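PDB 5ZLI: glutamine synthetase from Helicobacter pylori, which belongs to the type I-beta glutamine synthetases, dodecameric enzymes in which a small beta-Grasp domain precedes a larger catalytic domain. Local coordinates for residues F15-F29 and H40-L53. Residues are numbered along the deposited sequence; the frame is centred on the assembly and turned at random.
Sequences FFEFCKENEVEFVDF and HIAYSFGALTHGML
The antiparallel hairpin of the beta-Grasp domain, with the helix before it packed against the 45-53 segment that follows it, brings Val27 against Tyr43 and Phe29 against Ile41 as hydrogen-bonded pairs. Val27 N reaches Tyr43 O at 2.9 Å, and a further backbone hydrogen bond, Phe45 N to Glu25 O, follows beyond the strand end. One face of the hairpin, with Val27, Phe29, Ile41 and Tyr43, turns to the hydrophobic interior. There Phe29 CE2 meets Tyr43 CD1 rim to rim, while CD1 of Leu48 lies 3.6 Å from Val27 CG2. Phe45, its CG anti to the backbone N (chi1 177°), swings its ring toward the helix, where CE1 rests 3.7 Å from Cys19 CB. Phe16 bridges Phe45 and His50, stacking face-to-face on the imidazole with centroids 4.7 Å apart and planes at 22°. On the other face, Asp28 OD1 accepts a hydrogen bond from His40 ND1 through its syn lone pair, in the plane of the imidazole; its OD2 forms a salt bridge with Arg30. Ala42 and Tyr43 also pair with a strand of the second subunit, so the sheet continues across the interface. Strand 26-32 pairs in parallel with strand 94-103, setting this antiparallel hairpin into the mixed sheet of the beta-Grasp domain, with 45-53 between hairpin and helix.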
# COMPACT_ATOMS: atom_id res chain seq x y z
N PHE B 15 -43.51 36.97 26.08
CA PHE B 15 -42.74 35.92 25.46
C PHE B 15 -43.02 35.85 23.97
O PHE B 15 -42.10 35.71 23.17
CB PHE B 15 -43.05 34.59 26.15
CG PHE B 15 -42.67 33.40 25.36
CD1 PHE B 15 -43.51 32.89 24.39
CD2 PHE B 15 -41.45 32.78 25.59
CE1 PHE B 15 -43.15 31.81 23.66
CE2 PHE B 15 -41.08 31.69 24.89
CZ PHE B 15 -41.93 31.19 23.92
N PHE B 16 -44.30 35.95 23.58
CA PHE B 16 -44.66 35.98 22.16
C PHE B 16 -44.04 37.15 21.42
O PHE B 16 -43.73 37.04 20.23
CB PHE B 16 -46.16 36.06 21.98
CG PHE B 16 -46.78 34.77 21.65
CD1 PHE B 16 -47.04 33.84 22.63
CD2 PHE B 16 -47.08 34.47 20.34
CE1 PHE B 16 -47.62 32.63 22.31
CE2 PHE B 16 -47.65 33.28 20.00
CZ PHE B 16 -47.92 32.35 20.99
N GLU B 17 -43.90 38.29 22.09
CA GLU B 17 -43.32 39.45 21.43
C GLU B 17 -41.80 39.30 21.30
O GLU B 17 -41.21 39.72 20.30
CB GLU B 17 -43.69 40.71 22.20
CG GLU B 17 -42.93 41.97 21.78
CD GLU B 17 -41.65 42.23 22.58
OE1 GLU B 17 -40.98 43.25 22.32
OE2 GLU B 17 -41.31 41.41 23.47
N PHE B 18 -41.17 38.73 22.32
CA PHE B 18 -39.76 38.37 22.25
C PHE B 18 -39.47 37.55 20.99
O PHE B 18 -38.45 37.75 20.32
CB PHE B 18 -39.41 37.60 23.53
CG PHE B 18 -38.02 37.02 23.59
CD1 PHE B 18 -36.93 37.79 23.98
CD2 PHE B 18 -37.81 35.67 23.37
CE1 PHE B 18 -35.66 37.23 24.08
CE2 PHE B 18 -36.54 35.12 23.48
CZ PHE B 18 -35.47 35.90 23.83
N CYS B 19 -40.38 36.64 20.64
CA CYS B 19 -40.23 35.83 19.43
C CYS B 19 -40.40 36.63 18.14
O CYS B 19 -39.62 36.47 17.19
CB CYS B 19 -41.19 34.64 19.49
SG CYS B 19 -40.80 33.43 20.79
N LYS B 20 -41.45 37.45 18.04
CA LYS B 20 -41.69 38.15 16.77
C LYS B 20 -40.51 39.05 16.38
O LYS B 20 -40.12 39.11 15.21
CB LYS B 20 -43.00 38.95 16.81
CG LYS B 20 -44.30 38.15 17.01
CD LYS B 20 -45.53 39.08 16.98
CE LYS B 20 -46.87 38.34 16.82
NZ LYS B 20 -47.22 37.47 17.97
N GLU B 21 -39.92 39.77 17.36
CA GLU B 21 -38.85 40.73 17.09
C GLU B 21 -37.46 40.12 17.11
O GLU B 21 -36.47 40.84 16.93
CB GLU B 21 -38.86 41.90 18.07
CG GLU B 21 -40.14 42.71 18.01
CD GLU B 21 -40.40 43.47 19.30
OE1 GLU B 21 -39.43 43.77 20.05
OE2 GLU B 21 -41.59 43.69 19.61
N ASN B 22 -37.35 38.83 17.37
CA ASN B 22 -36.10 38.12 17.16
C ASN B 22 -36.23 37.09 16.05
O ASN B 22 -35.29 36.33 15.80
CB ASN B 22 -35.69 37.46 18.46
CG ASN B 22 -35.36 38.49 19.50
OD1 ASN B 22 -34.19 38.77 19.78
ND2 ASN B 22 -36.40 39.10 20.07
N GLU B 23 -37.38 37.09 15.36
CA GLU B 23 -37.62 36.29 14.18
C GLU B 23 -37.36 34.81 14.46
O GLU B 23 -36.50 34.15 13.87
CB GLU B 23 -36.83 36.84 12.98
CG GLU B 23 -37.24 38.28 12.65
CD GLU B 23 -36.08 39.21 12.35
OE1 GLU B 23 -34.96 38.73 12.07
OE2 GLU B 23 -36.31 40.44 12.40
N VAL B 24 -38.15 34.29 15.41
CA VAL B 24 -37.99 32.93 15.91
C VAL B 24 -38.88 32.02 15.08
O VAL B 24 -40.07 32.28 14.87
CB VAL B 24 -38.34 32.84 17.40
CG1 VAL B 24 -38.61 31.41 17.80
CG2 VAL B 24 -37.22 33.29 18.22
N GLU B 25 -38.31 30.93 14.63
CA GLU B 25 -39.05 30.04 13.79
C GLU B 25 -39.31 28.71 14.43
O GLU B 25 -40.12 27.95 13.90
CB GLU B 25 -38.34 29.87 12.46
CG GLU B 25 -38.01 31.20 11.86
CD GLU B 25 -37.88 31.10 10.37
OE1 GLU B 25 -37.10 30.22 9.94
OE2 GLU B 25 -38.56 31.86 9.63
N PHE B 26 -38.64 28.40 15.54
CA PHE B 26 -38.86 27.15 16.25
C PHE B 26 -38.76 27.41 17.74
O PHE B 26 -37.90 28.18 18.18
CB PHE B 26 -37.88 26.07 15.79
CG PHE B 26 -38.10 25.66 14.38
CD1 PHE B 26 -37.48 26.35 13.34
CD2 PHE B 26 -39.00 24.66 14.07
CE1 PHE B 26 -37.75 26.02 12.01
CE2 PHE B 26 -39.26 24.32 12.76
CZ PHE B 26 -38.63 25.00 11.73
N VAL B 27 -39.62 26.76 18.51
CA VAL B 27 -39.55 26.84 19.96
C VAL B 27 -39.14 25.45 20.46
O VAL B 27 -39.83 24.45 20.21
CB VAL B 27 -40.89 27.30 20.57
CG1 VAL B 27 -40.81 27.42 22.08
CG2 VAL B 27 -41.30 28.63 19.99
N ASP B 28 -38.05 25.41 21.21
CA ASP B 28 -37.38 24.18 21.62
C ASP B 28 -37.72 23.97 23.09
O ASP B 28 -37.07 24.51 23.99
CB ASP B 28 -35.86 24.29 21.37
CG ASP B 28 -35.18 22.93 21.18
OD1 ASP B 28 -35.90 21.95 20.85
OD2 ASP B 28 -33.94 22.84 21.34
N PHE B 29 -38.77 23.20 23.35
CA PHE B 29 -39.19 22.95 24.72
C PHE B 29 -38.25 21.93 25.30
O PHE B 29 -38.20 20.80 24.81
CB PHE B 29 -40.62 22.44 24.78
CG PHE B 29 -41.60 23.37 24.17
CD1 PHE B 29 -41.78 24.63 24.69
CD2 PHE B 29 -42.38 22.98 23.11
CE1 PHE B 29 -42.69 25.52 24.14
CE2 PHE B 29 -43.31 23.86 22.55
CZ PHE B 29 -43.46 25.14 23.07
N HIS B 40 -35.51 17.54 24.17
CA HIS B 40 -36.21 18.64 23.52
C HIS B 40 -37.20 18.14 22.47
O HIS B 40 -37.13 17.01 21.99
CB HIS B 40 -35.24 19.65 22.88
CG HIS B 40 -34.56 19.15 21.65
ND1 HIS B 40 -34.54 19.85 20.46
CD2 HIS B 40 -33.87 18.01 21.41
CE1 HIS B 40 -33.87 19.18 19.55
NE2 HIS B 40 -33.45 18.05 20.10
N ILE B 41 -38.11 19.04 22.13
CA ILE B 41 -39.13 18.85 21.11
C ILE B 41 -39.43 20.23 20.55
O ILE B 41 -39.77 21.16 21.28
CB ILE B 41 -40.39 18.17 21.69
CG1 ILE B 41 -41.59 18.37 20.76
CG2 ILE B 41 -40.68 18.65 23.06
CD1 ILE B 41 -42.84 17.67 21.23
N ALA B 42 -39.27 20.39 19.25
CA ALA B 42 -39.35 21.70 18.65
C ALA B 42 -40.72 21.85 18.00
O ALA B 42 -41.22 20.92 17.37
CB ALA B 42 -38.24 21.91 17.62
N TYR B 43 -41.34 23.01 18.21
CA TYR B 43 -42.58 23.35 17.54
C TYR B 43 -42.30 24.44 16.53
O TYR B 43 -41.58 25.39 16.82
CB TYR B 43 -43.67 23.81 18.51
CG TYR B 43 -44.64 22.73 18.97
CD1 TYR B 43 -44.39 21.96 20.12
CD2 TYR B 43 -45.83 22.51 18.28
CE1 TYR B 43 -45.30 20.99 20.55
CE2 TYR B 43 -46.74 21.54 18.70
CZ TYR B 43 -46.47 20.79 19.83
OH TYR B 43 -47.39 19.85 20.22
N SER B 44 -42.83 24.26 15.33
CA SER B 44 -42.79 25.32 14.34
C SER B 44 -43.54 26.51 14.91
O SER B 44 -44.74 26.40 15.20
CB SER B 44 -43.45 24.80 13.05
OG SER B 44 -43.29 25.67 11.93
N PHE B 45 -42.84 27.61 15.15
CA PHE B 45 -43.51 28.79 15.69
C PHE B 45 -44.65 29.14 14.74
O PHE B 45 -44.65 28.75 13.56
CB PHE B 45 -42.54 29.97 15.83
CG PHE B 45 -43.18 31.26 16.33
CD1 PHE B 45 -43.45 31.45 17.68
CD2 PHE B 45 -43.53 32.27 15.45
CE1 PHE B 45 -44.03 32.63 18.13
CE2 PHE B 45 -44.11 33.46 15.90
CZ PHE B 45 -44.36 33.63 17.23
N GLY B 46 -45.62 29.88 15.24
CA GLY B 46 -46.74 30.23 14.40
C GLY B 46 -47.81 29.18 14.48
O GLY B 46 -48.98 29.48 14.25
N ALA B 47 -47.42 27.95 14.79
CA ALA B 47 -48.33 26.89 15.12
C ALA B 47 -48.49 26.81 16.62
O ALA B 47 -49.12 25.88 17.14
CB ALA B 47 -47.81 25.56 14.57
N LEU B 48 -47.98 27.82 17.32
CA LEU B 48 -48.05 27.89 18.77
C LEU B 48 -49.27 28.67 19.19
O LEU B 48 -49.50 29.79 18.72
CB LEU B 48 -46.83 28.56 19.38
CG LEU B 48 -45.75 27.64 19.92
CD1 LEU B 48 -44.82 28.49 20.76
CD2 LEU B 48 -46.41 26.59 20.76
N THR B 49 -50.04 28.07 20.08
CA THR B 49 -51.19 28.72 20.66
C THR B 49 -50.81 29.40 21.96
O THR B 49 -49.82 29.05 22.60
CB THR B 49 -52.27 27.70 21.00
OG1 THR B 49 -52.01 27.21 22.32
CG2 THR B 49 -52.22 26.54 20.03
N HIS B 50 -51.60 30.41 22.31
CA HIS B 50 -51.58 30.88 23.69
C HIS B 50 -51.93 29.71 24.62
O HIS B 50 -51.29 29.51 25.66
CB HIS B 50 -52.56 32.05 23.85
CG HIS B 50 -52.18 33.27 23.05
ND1 HIS B 50 -51.24 34.18 23.47
CD2 HIS B 50 -52.58 33.69 21.82
CE1 HIS B 50 -51.09 35.13 22.56
NE2 HIS B 50 -51.90 34.85 21.55
N GLY B 51 -52.90 28.89 24.21
CA GLY B 51 -53.38 27.79 25.03
C GLY B 51 -52.37 26.67 25.25
O GLY B 51 -52.44 25.96 26.26
N MET B 52 -51.47 26.45 24.29
CA MET B 52 -50.46 25.41 24.42
C MET B 52 -49.42 25.75 25.47
O MET B 52 -48.74 24.85 25.96
CB MET B 52 -49.79 25.17 23.07
CG MET B 52 -49.81 23.76 22.58
SD MET B 52 -50.49 23.78 20.93
CE MET B 52 -49.25 24.75 20.10
N LEU B 53 -49.31 27.02 25.87
CA LEU B 53 -48.39 27.42 26.93
C LEU B 53 -49.04 27.34 28.29
O LEU B 53 -48.33 27.42 29.30
CB LEU B 53 -47.89 28.85 26.69
CG LEU B 53 -46.99 29.11 25.48
CD1 LEU B 53 -46.44 30.54 25.45
CD2 LEU B 53 -45.83 28.11 25.54